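PDB 2I2X: methanol--corrinoid protein co-methyltransferase from Methanosarcina barkeri, which catalyses the transfer of the methyl group of methanol to the cob(I)amide bound to its partner MtaC, an early step of methanogenesis from methanol. Local coordinates for residues K55-T66 / W97-Q105; V26-I34 / E110-A121. All coordinates share one frame; numbering follows the deposited sequence.

Contact 1. Residues K55-T66 / W97-Q105; sequences KEKLIKEYERIT and WGAEVAHAQ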
loop_
_atom_site.group_PDB
_atom_site.type_symbol
_atom_site.label_atom_id
_atom_site.label_comp_id
_atom_site.label_asym_id
_atom_site.label_seq_id
_atom_site.Cartn_x
_atom_site.Cartn_y
_atom_site.Cartn_z
ATOM N N LYS A 55 -19.377 7.060 19.398
ATOM C CA LYS A 55 -18.352 8.075 19.455
ATOM C C LYS A 55 -17.052 7.576 20.066
ATOM O O LYS A 55 -15.969 7.942 19.625
ATOM C CB LYS A 55 -18.855 9.255 20.258
ATOM C CG LYS A 55 -17.930 10.433 20.228
ATOM C CD LYS A 55 -18.509 11.611 20.939
ATOM C CE LYS A 55 -18.284 11.505 22.422
ATOM N NZ LYS A 55 -18.313 12.866 22.969
ATOM N N GLU A 56 -17.149 6.722 21.070
ATOM C CA GLU A 56 -15.962 6.317 21.815
ATOM C C GLU A 56 -15.089 5.337 21.010
ATOM O O GLU A 56 -13.856 5.403 21.054
ATOM C CB GLU A 56 -16.355 5.753 23.186
ATOM C CG GLU A 56 -16.973 6.811 24.168
ATOM C CD GLU A 56 -18.345 7.483 23.715
ATOM O OE1 GLU A 56 -19.250 6.817 23.101
ATOM O OE2 GLU A 56 -18.502 8.703 24.007
ATOM N N LYS A 57 -15.744 4.443 20.275
ATOM C CA LYS A 57 -15.064 3.518 19.371
ATOM C C LYS A 57 -14.375 4.286 18.235
ATOM O O LYS A 57 -13.277 3.920 17.824
ATOM C CB LYS A 57 -16.047 2.487 18.799
ATOM C CG LYS A 57 -16.331 1.286 19.703
ATOM C CD LYS A 57 -17.707 0.665 19.396
ATOM C CE LYS A 57 -17.838 -0.740 20.006
ATOM N NZ LYS A 57 -19.160 -1.389 19.709
ATOM N N LEU A 58 -15.028 5.345 17.752
ATOM C CA LEU A 58 -14.481 6.217 16.730
ATOM C C LEU A 58 -13.226 6.959 17.186
ATOM O O LEU A 58 -12.193 6.918 16.514
ATOM C CB LEU A 58 -15.546 7.215 16.306
ATOM C CG LEU A 58 -15.362 7.837 14.932
ATOM C CD1 LEU A 58 -15.041 6.782 13.877
ATOM C CD2 LEU A 58 -16.600 8.629 14.545
ATOM N N ILE A 59 -13.334 7.638 18.326
ATOM C CA ILE A 59 -12.208 8.292 18.984
ATOM C C ILE A 59 -11.061 7.305 19.199
ATOM O O ILE A 59 -9.894 7.618 18.963
ATOM C CB ILE A 59 -12.640 8.907 20.336
ATOM C CG1 ILE A 59 -13.512 10.145 20.092
ATOM C CG2 ILE A 59 -11.419 9.232 21.199
ATOM C CD1 ILE A 59 -14.209 10.738 21.343
ATOM N N LYS A 60 -11.411 6.100 19.611
ATOM C CA LYS A 60 -10.436 5.043 19.826
ATOM C C LYS A 60 -9.673 4.671 18.538
ATOM O O LYS A 60 -8.443 4.612 18.540
ATOM C CB LYS A 60 -11.128 3.820 20.461
ATOM C CG LYS A 60 -10.206 2.704 20.852
ATOM C CD LYS A 60 -9.138 3.188 21.791
ATOM C CE LYS A 60 -8.247 2.034 22.247
ATOM N NZ LYS A 60 -7.163 2.560 23.145
ATOM N N GLU A 61 -10.408 4.430 17.457
ATOM C CA GLU A 61 -9.816 4.072 16.176
ATOM C C GLU A 61 -8.819 5.156 15.721
ATOM O O GLU A 61 -7.697 4.830 15.306
ATOM C CB GLU A 61 -10.907 3.837 15.133
ATOM C CG GLU A 61 -10.428 3.382 13.773
ATOM C CD GLU A 61 -10.488 1.866 13.605
ATOM O OE1 GLU A 61 -10.161 1.148 14.589
ATOM O OE2 GLU A 61 -10.853 1.389 12.487
ATOM N N TYR A 62 -9.222 6.427 15.839
ATOM C CA TYR A 62 -8.367 7.539 15.463
ATOM C C TYR A 62 -7.142 7.655 16.362
ATOM O O TYR A 62 -6.068 8.059 15.904
ATOM C CB TYR A 62 -9.137 8.870 15.407
ATOM C CG TYR A 62 -10.009 9.028 14.184
ATOM C CD1 TYR A 62 -9.453 9.115 12.906
ATOM C CD2 TYR A 62 -11.386 9.135 14.307
ATOM C CE1 TYR A 62 -10.258 9.282 11.764
ATOM C CE2 TYR A 62 -12.216 9.297 13.187
ATOM C CZ TYR A 62 -11.643 9.370 11.910
ATOM O OH TYR A 62 -12.458 9.523 10.814
ATOM N N GLU A 63 -7.294 7.304 17.635
ATOM C CA GLU A 63 -6.134 7.225 18.515
ATOM C C GLU A 63 -5.167 6.164 18.039
ATOM O O GLU A 63 -3.953 6.356 18.084
ATOM C CB GLU A 63 -6.544 6.970 19.957
ATOM C CG GLU A 63 -7.019 8.241 20.610
ATOM C CD GLU A 63 -7.397 8.088 22.064
ATOM O OE1 GLU A 63 -7.997 7.070 22.446
ATOM O OE2 GLU A 63 -7.112 9.021 22.834
ATOM N N ARG A 64 -5.692 5.047 17.569
ATOM C CA ARG A 64 -4.816 3.981 17.120
ATOM C C ARG A 64 -4.079 4.430 15.859
ATOM O O ARG A 64 -2.877 4.181 15.727
ATOM C CB ARG A 64 -5.600 2.687 16.873
ATOM C CG ARG A 64 -5.961 1.943 18.142
ATOM C CD ARG A 64 -7.010 0.868 17.884
ATOM N NE ARG A 64 -7.152 0.068 19.090
ATOM C CZ ARG A 64 -8.014 -0.925 19.279
ATOM N NH1 ARG A 64 -8.872 -1.272 18.323
ATOM N NH2 ARG A 64 -7.995 -1.576 20.448
ATOM N N ILE A 65 -4.808 5.113 14.968
ATOM C CA ILE A 65 -4.271 5.596 13.700
ATOM C C ILE A 65 -3.120 6.560 14.006
ATOM O O ILE A 65 -2.016 6.422 13.460
ATOM C CB ILE A 65 -5.378 6.272 12.822
ATOM C CG1 ILE A 65 -6.351 5.225 12.247
ATOM C CG2 ILE A 65 -4.769 7.050 11.691
ATOM C CD1 ILE A 65 -7.714 5.808 11.789
ATOM N N THR A 66 -3.376 7.486 14.934
ATOM C CA THR A 66 -2.463 8.559 15.233
ATOM C C THR A 66 -1.206 7.992 15.868
ATOM O O THR A 66 -0.085 8.327 15.465
ATOM C CB THR A 66 -3.102 9.622 16.152
ATOM O OG1 THR A 66 -4.361 10.030 15.609
ATOM C CG2 THR A 66 -2.212 10.838 16.276
ATOM N N TRP A 97 -18.304 15.730 18.015
ATOM C CA TRP A 97 -17.622 14.495 17.611
ATOM C C TRP A 97 -16.293 14.780 16.902
ATOM O O TRP A 97 -15.230 14.315 17.323
ATOM C CB TRP A 97 -18.521 13.653 16.717
ATOM C CG TRP A 97 -19.617 12.906 17.445
ATOM C CD1 TRP A 97 -20.448 13.389 18.428
ATOM C CD2 TRP A 97 -20.017 11.552 17.215
ATOM N NE1 TRP A 97 -21.310 12.411 18.835
ATOM C CE2 TRP A 97 -21.072 11.272 18.108
ATOM C CE3 TRP A 97 -19.564 10.534 16.359
ATOM C CZ2 TRP A 97 -21.694 10.014 18.165
ATOM C CZ3 TRP A 97 -20.194 9.283 16.411
ATOM C CH2 TRP A 97 -21.241 9.037 17.317
ATOM N N GLY A 98 -16.349 15.553 15.835
ATOM C CA GLY A 98 -15.140 15.985 15.169
ATOM C C GLY A 98 -14.196 16.706 16.109
ATOM O O GLY A 98 -12.988 16.485 16.055
ATOM N N ALA A 99 -14.729 17.560 16.983
ATOM C CA ALA A 99 -13.875 18.282 17.938
ATOM C C ALA A 99 -13.090 17.313 18.829
ATOM O O ALA A 99 -11.917 17.519 19.114
ATOM C CB ALA A 99 -14.706 19.211 18.790
ATOM N N GLU A 100 -13.752 16.254 19.263
ATOM C CA GLU A 100 -13.167 15.377 20.236
ATOM C C GLU A 100 -12.175 14.421 19.594
ATOM O O GLU A 100 -11.164 14.081 20.205
ATOM C CB GLU A 100 -14.244 14.630 21.013
ATOM C CG GLU A 100 -14.874 15.472 22.095
ATOM C CD GLU A 100 -15.985 14.737 22.827
ATOM O OE1 GLU A 100 -15.738 13.624 23.373
ATOM O OE2 GLU A 100 -17.110 15.287 22.862
ATOM N N VAL A 101 -12.442 14.012 18.363
ATOM C CA VAL A 101 -11.415 13.321 17.604
ATOM C C VAL A 101 -10.192 14.239 17.436
ATOM O O VAL A 101 -9.054 13.823 17.655
ATOM C CB VAL A 101 -11.932 12.821 16.244
ATOM C CG1 VAL A 101 -10.780 12.266 15.399
ATOM C CG2 VAL A 101 -13.040 11.780 16.436
ATOM N N ALA A 102 -10.440 15.497 17.094
ATOM C CA ALA A 102 -9.353 16.454 16.903
ATOM C C ALA A 102 -8.524 16.510 18.162
ATOM O O ALA A 102 -7.297 16.528 18.110
ATOM C CB ALA A 102 -9.896 17.850 16.565
ATOM N N HIS A 103 -9.200 16.518 19.303
ATOM C CA HIS A 103 -8.506 16.695 20.567
ATOM C C HIS A 103 -7.686 15.455 20.923
ATOM O O HIS A 103 -6.554 15.555 21.387
ATOM C CB HIS A 103 -9.486 17.078 21.691
ATOM C CG HIS A 103 -8.801 17.525 22.940
ATOM N ND1 HIS A 103 -8.438 16.648 23.943
ATOM C CD2 HIS A 103 -8.373 18.752 23.334
ATOM C CE1 HIS A 103 -7.834 17.322 24.909
ATOM N NE2 HIS A 103 -7.775 18.598 24.560
ATOM N N ALA A 104 -8.261 14.290 20.691
ATOM C CA ALA A 104 -7.586 13.066 21.016
ATOM C C ALA A 104 -6.347 12.889 20.146
ATOM O O ALA A 104 -5.310 12.444 20.652
ATOM C CB ALA A 104 -8.525 11.897 20.871
ATOM N N GLN A 105 -6.452 13.240 18.854
ATOM C CA GLN A 105 -5.310 13.177 17.908
ATOM C C GLN A 105 -4.179 14.134 18.300
ATOM O O GLN A 105 -3.021 13.714 18.407
ATOM C CB GLN A 105 -5.759 13.459 16.476
ATOM C CG GLN A 105 -6.706 12.430 15.889
ATOM C CD GLN A 105 -6.827 12.544 14.374
ATOM O OE1 GLN A 105 -6.084 11.890 13.629
ATOM N NE2 GLN A 105 -7.775 13.343 13.909
HETATM O O HOH W 1 -5.311 10.911 23.196
#

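Contact 2. Residues V26-I34 / E110-A121; sequences VKAGLDLEI and EKYHDEYGIKCA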
loop_
_atom_site.group_PDB
_atom_site.type_symbol
_atom_site.label_atom_id
_atom_site.label_comp_id
_atom_site.label_asym_id
_atom_site.label_seq_id
_atom_site.Cartn_x
_atom_site.Cartn_y
_atom_site.Cartn_z
ATOM N N VAL A 26 3.320 28.719 4.577
ATOM C CA VAL A 26 2.329 28.663 5.657
ATOM C C VAL A 26 2.966 28.038 6.914
ATOM O O VAL A 26 3.509 26.940 6.875
ATOM C CB VAL A 26 1.069 27.843 5.232
ATOM C CG1 VAL A 26 0.079 27.669 6.392
ATOM C CG2 VAL A 26 0.387 28.464 4.050
ATOM N N LYS A 27 2.927 28.773 8.017
ATOM C CA LYS A 27 3.415 28.307 9.311
ATOM C C LYS A 27 2.216 27.759 10.095
ATOM O O LYS A 27 1.161 28.359 10.051
ATOM C CB LYS A 27 4.044 29.475 10.054
ATOM C CG LYS A 27 5.273 30.077 9.348
ATOM C CD LYS A 27 5.686 31.362 10.045
ATOM C CE LYS A 27 7.172 31.465 10.246
ATOM N NZ LYS A 27 7.875 32.220 9.208
ATOM N N ALA A 28 2.357 26.624 10.789
ATOM C CA ALA A 28 1.200 25.980 11.457
ATOM C C ALA A 28 1.585 24.798 12.355
ATOM O O ALA A 28 2.651 24.231 12.224
ATOM C CB ALA A 28 0.161 25.524 10.436
ATOM N N GLY A 29 0.688 24.432 13.255
ATOM C CA GLY A 29 0.855 23.285 14.122
ATOM C C GLY A 29 2.096 23.341 14.974
ATOM O O GLY A 29 2.492 24.407 15.460
ATOM N N LEU A 30 2.725 22.183 15.131
ATOM C CA LEU A 30 3.845 22.051 16.028
ATOM C C LEU A 30 5.135 22.241 15.270
ATOM O O LEU A 30 5.736 21.272 14.782
ATOM C CB LEU A 30 3.781 20.711 16.738
ATOM C CG LEU A 30 2.504 20.514 17.580
ATOM C CD1 LEU A 30 2.313 19.067 17.992
ATOM C CD2 LEU A 30 2.519 21.434 18.819
ATOM N N ASP A 31 5.537 23.503 15.129
ATOM C CA ASP A 31 6.832 23.834 14.539
ATOM C C ASP A 31 6.946 23.423 13.043
ATOM O O ASP A 31 8.038 23.267 12.504
ATOM C CB ASP A 31 7.938 23.209 15.405
ATOM C CG ASP A 31 9.295 23.752 15.090
ATOM O OD1 ASP A 31 9.399 24.985 14.884
ATOM O OD2 ASP A 31 10.268 22.946 15.056
ATOM N N LEU A 32 5.803 23.277 12.378
ATOM C CA LEU A 32 5.768 22.904 10.955
ATOM C C LEU A 32 5.718 24.116 10.002
ATOM O O LEU A 32 5.099 25.156 10.306
ATOM C CB LEU A 32 4.582 21.980 10.646
ATOM C CG LEU A 32 4.710 21.240 9.301
ATOM C CD1 LEU A 32 5.816 20.178 9.347
ATOM C CD2 LEU A 32 3.384 20.636 8.802
ATOM N N GLU A 33 6.356 23.982 8.845
ATOM C CA GLU A 33 6.247 25.010 7.827
ATOM C C GLU A 33 6.060 24.398 6.462
ATOM O O GLU A 33 6.686 23.382 6.122
ATOM C CB GLU A 33 7.441 25.944 7.853
ATOM C CG GLU A 33 7.562 26.792 9.143
ATOM C CD GLU A 33 8.773 27.703 9.098
ATOM O OE1 GLU A 33 9.552 27.569 8.135
ATOM O OE2 GLU A 33 8.949 28.558 10.007
ATOM N N ILE A 34 5.153 25.008 5.701
ATOM C CA ILE A 34 4.686 24.439 4.444
ATOM C C ILE A 34 5.018 25.368 3.297
ATOM O O ILE A 34 4.671 26.548 3.346
ATOM C CB ILE A 34 3.174 24.154 4.501
ATOM C CG1 ILE A 34 2.842 23.420 5.791
ATOM C CG2 ILE A 34 2.731 23.363 3.265
ATOM C CD1 ILE A 34 1.389 23.345 6.106
ATOM N N GLU A 110 1.235 15.856 20.319
ATOM C CA GLU A 110 2.027 16.653 21.298
ATOM C C GLU A 110 2.995 15.787 22.069
ATOM O O GLU A 110 4.161 16.145 22.201
ATOM C CB GLU A 110 1.143 17.423 22.270
ATOM C CG GLU A 110 0.639 18.739 21.684
ATOM C CD GLU A 110 -0.736 19.222 22.210
ATOM O OE1 GLU A 110 -1.493 18.482 22.870
ATOM O OE2 GLU A 110 -1.066 20.384 21.926
ATOM N N LYS A 111 2.525 14.647 22.563
ATOM C CA LYS A 111 3.407 13.755 23.281
ATOM C C LYS A 111 4.660 13.411 22.417
ATOM O O LYS A 111 5.788 13.454 22.925
ATOM C CB LYS A 111 2.648 12.507 23.782
ATOM C CG LYS A 111 3.523 11.482 24.563
ATOM C CD LYS A 111 2.886 10.069 24.714
ATOM C CE LYS A 111 3.949 8.919 24.969
ATOM N NZ LYS A 111 4.414 8.170 23.710
ATOM N N TYR A 112 4.465 13.118 21.122
ATOM C CA TYR A 112 5.574 12.768 20.234
ATOM C C TYR A 112 6.444 13.958 19.916
ATOM O O TYR A 112 7.669 13.835 19.882
ATOM C CB TYR A 112 5.095 12.117 18.932
ATOM C CG TYR A 112 4.855 10.647 19.070
ATOM C CD1 TYR A 112 3.655 10.166 19.612
ATOM C CD2 TYR A 112 5.843 9.716 18.691
ATOM C CE1 TYR A 112 3.429 8.819 19.760
ATOM C CE2 TYR A 112 5.634 8.354 18.848
ATOM C CZ TYR A 112 4.415 7.913 19.376
ATOM O OH TYR A 112 4.176 6.569 19.528
ATOM N N HIS A 113 5.815 15.105 19.667
ATOM C CA HIS A 113 6.575 16.319 19.388
ATOM C C HIS A 113 7.453 16.688 20.603
ATOM O O HIS A 113 8.624 17.023 20.427
ATOM C CB HIS A 113 5.667 17.477 18.949
ATOM C CG HIS A 113 6.388 18.786 18.785
ATOM N ND1 HIS A 113 6.235 19.839 19.668
ATOM C CD2 HIS A 113 7.288 19.201 17.855
ATOM C CE1 HIS A 113 7.002 20.847 19.283
ATOM N NE2 HIS A 113 7.649 20.486 18.185
ATOM N N ASP A 114 6.904 16.588 21.816
ATOM C CA ASP A 114 7.658 16.889 23.032
ATOM C C ASP A 114 8.861 15.964 23.234
ATOM O O ASP A 114 9.960 16.444 23.518
ATOM C CB ASP A 114 6.759 16.901 24.276
ATOM C CG ASP A 114 5.725 18.035 24.254
ATOM O OD1 ASP A 114 5.932 19.051 23.546
ATOM O OD2 ASP A 114 4.692 17.924 24.959
ATOM N N GLU A 115 8.662 14.659 23.064
ATOM C CA GLU A 115 9.742 13.679 23.216
ATOM C C GLU A 115 10.828 13.716 22.160
ATOM O O GLU A 115 12.017 13.680 22.495
ATOM C CB GLU A 115 9.187 12.278 23.197
ATOM C CG GLU A 115 9.042 11.673 24.551
ATOM C CD GLU A 115 9.622 10.270 24.579
ATOM O OE1 GLU A 115 10.858 10.146 24.820
ATOM O OE2 GLU A 115 8.823 9.313 24.353
ATOM N N TYR A 116 10.430 13.760 20.886
ATOM C CA TYR A 116 11.383 13.583 19.810
ATOM C C TYR A 116 11.675 14.837 18.989
ATOM O O TYR A 116 12.639 14.853 18.237
ATOM C CB TYR A 116 10.890 12.487 18.866
ATOM C CG TYR A 116 10.537 11.146 19.500
ATOM C CD1 TYR A 116 11.520 10.177 19.736
ATOM C CD2 TYR A 116 9.217 10.838 19.833
ATOM C CE1 TYR A 116 11.194 8.936 20.307
ATOM C CE2 TYR A 116 8.878 9.607 20.388
ATOM C CZ TYR A 116 9.876 8.660 20.629
ATOM O OH TYR A 116 9.540 7.446 21.182
ATOM N N GLY A 117 10.831 15.873 19.102
ATOM C CA GLY A 117 10.940 17.069 18.245
ATOM C C GLY A 117 10.567 16.901 16.765
ATOM O O GLY A 117 10.989 17.691 15.931
ATOM N N ILE A 118 9.780 15.875 16.432
ATOM C CA ILE A 118 9.230 15.728 15.106
ATOM C C ILE A 118 8.172 16.828 14.868
ATOM O O ILE A 118 7.333 17.080 15.725
ATOM C CB ILE A 118 8.589 14.314 14.919
ATOM C CG1 ILE A 118 7.995 14.163 13.517
ATOM C CG2 ILE A 118 7.545 14.006 16.021
ATOM C CD1 ILE A 118 7.559 12.753 13.194
ATOM N N LYS A 119 8.254 17.496 13.717
ATOM C CA LYS A 119 7.310 18.530 13.334
ATOM C C LYS A 119 6.065 17.883 12.759
ATOM O O LYS A 119 6.149 16.954 11.949
ATOM C CB LYS A 119 7.943 19.416 12.272
ATOM C CG LYS A 119 9.303 19.990 12.645
ATOM C CD LYS A 119 10.094 20.188 11.364
ATOM C CE LYS A 119 10.837 21.475 11.344
ATOM N NZ LYS A 119 11.909 21.542 12.333
ATOM N N CYS A 120 4.908 18.350 13.174
ATOM C CA CYS A 120 3.659 17.841 12.616
ATOM C C CYS A 120 2.503 18.840 12.708
ATOM O O CYS A 120 2.566 19.815 13.466
ATOM C CB CYS A 120 3.285 16.567 13.339
ATOM S SG CYS A 120 3.346 16.808 15.090
ATOM N N ALA A 121 1.454 18.607 11.924
ATOM C CA ALA A 121 0.274 19.475 11.921
ATOM C C ALA A 121 -0.913 18.593 11.642
ATOM O O ALA A 121 -0.775 17.528 11.053
ATOM C CB ALA A 121 0.394 20.610 10.862
HETATM O O HOH W 2 10.158 20.527 16.420
#

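Contact 1. Residues K55-T66 / W97-Q105
Lys55 NZ is gripped by both carboxylate oxygens of Glu100, at 2.7 Å from OE1 and 2.7 Å from OE2. This forked salt bridge joins two neighbouring outer helices of the TIM barrel, 55-76 and 95-116. Their segments run side by side with axes 9.2 Å apart and 32° between directions. The ammonium group meets both oxygens on their syn sides, from somewhat above the carboxylate plane. On its way there the lysine chain lies over one face of Trp97. Its CD sits 3.6 Å from the centroid of the five-membered ring, a CH-pi contact. The bend at chi3 (82°) then turns the lysine end to Glu100. Leu58 CD2 packs at the edge of the same indole. Further along the helices, Ile59 sends CG1 to Val101 CG2 and CG2 to Ala104 CB. Val101 CG1 presses obliquely on the Tyr62 ring, 3.4 Å from CD2. Met91 of helix 89-93 covers Leu58, Tyr62 and Val101. A water donates to both Glu63 OE2 and Ala104 O, bridging the helices. Gln105 NE2 is hydrogen-bonded to Thr85 OG1 of strand 80-86. Thr66 OG1 donates to Tyr62 O over 2.6 Å, from the face of that carbonyl opposite Thr66 N.

Contact 2. Residues V26-I34 / E110-A121
Gly29 opens the turn of a beta hairpin that packs against the start of barrel strand 119-126. Strands 25-28 and 32-33 form this hairpin, at the N-terminal end of the TIM-barrel strands. Gly29 CA lies 4.2 Å from Ala121 CB. Its phi is positive (58°), and with no side chain its backbone lies close against Cys120 O and Ala121 CB.

Leu30 comes next, at the centre of an inverse gamma turn. It makes a single antiparallel, hydrogen-bonded bridge with Cys120. Leu30 N donates to Cys120 O over 2.9 Å. The return bond, Cys120 N to Leu30 O, is weak. The Leu30 side chain reaches both the strand and the end of helix 95-116. Its CB stands over the centre of the His113 ring, 3.8 Å from the centroid, in a CH-pi contact. With CG anti to the carbonyl carbon (chi1 -60°), CD1 reaches Cys120 SG at 3.8 Å and also meets His113 CB.

Asp31 is exposed. Its OD2 makes a weak salt bridge to Lys119 NZ, 3.5 Å away. A water bonded to His113 NE2 also donates to Asp31 OD2 and Gly117 O. It thus ties the turn to the end of the helix.

Leu32 is buried, and also packs on Ala80 and Ile82 of strand 80-86. Its two methyl groups divide the strand between them: CD1 touches Lys119 CB at 3.7 Å, while CD2 touches Ala121 CB at 3.6 Å.

Helix 95-116 takes part in both contacts. Contact 1 uses its first half, against helix 55-76. Contact 2 uses its last turns and the strand that follows, against the N-terminal hairpin. The contact centres are about 19 Å apart; their nearest atoms are about 5 Å apart and do not touch. In sequence, both segments of contact 1 fall between the two segments of contact 2. Both lie away from the metal and cofactor sites; the Tyr62 side chain of contact 1 is about 10 Å from a bound cobamide and about 12 Å from a potassium ion. Within segment 55-66, Lys60 and Arg64 make salt bridges to His258 OXT of a neighbouring subunit, probably MtaC.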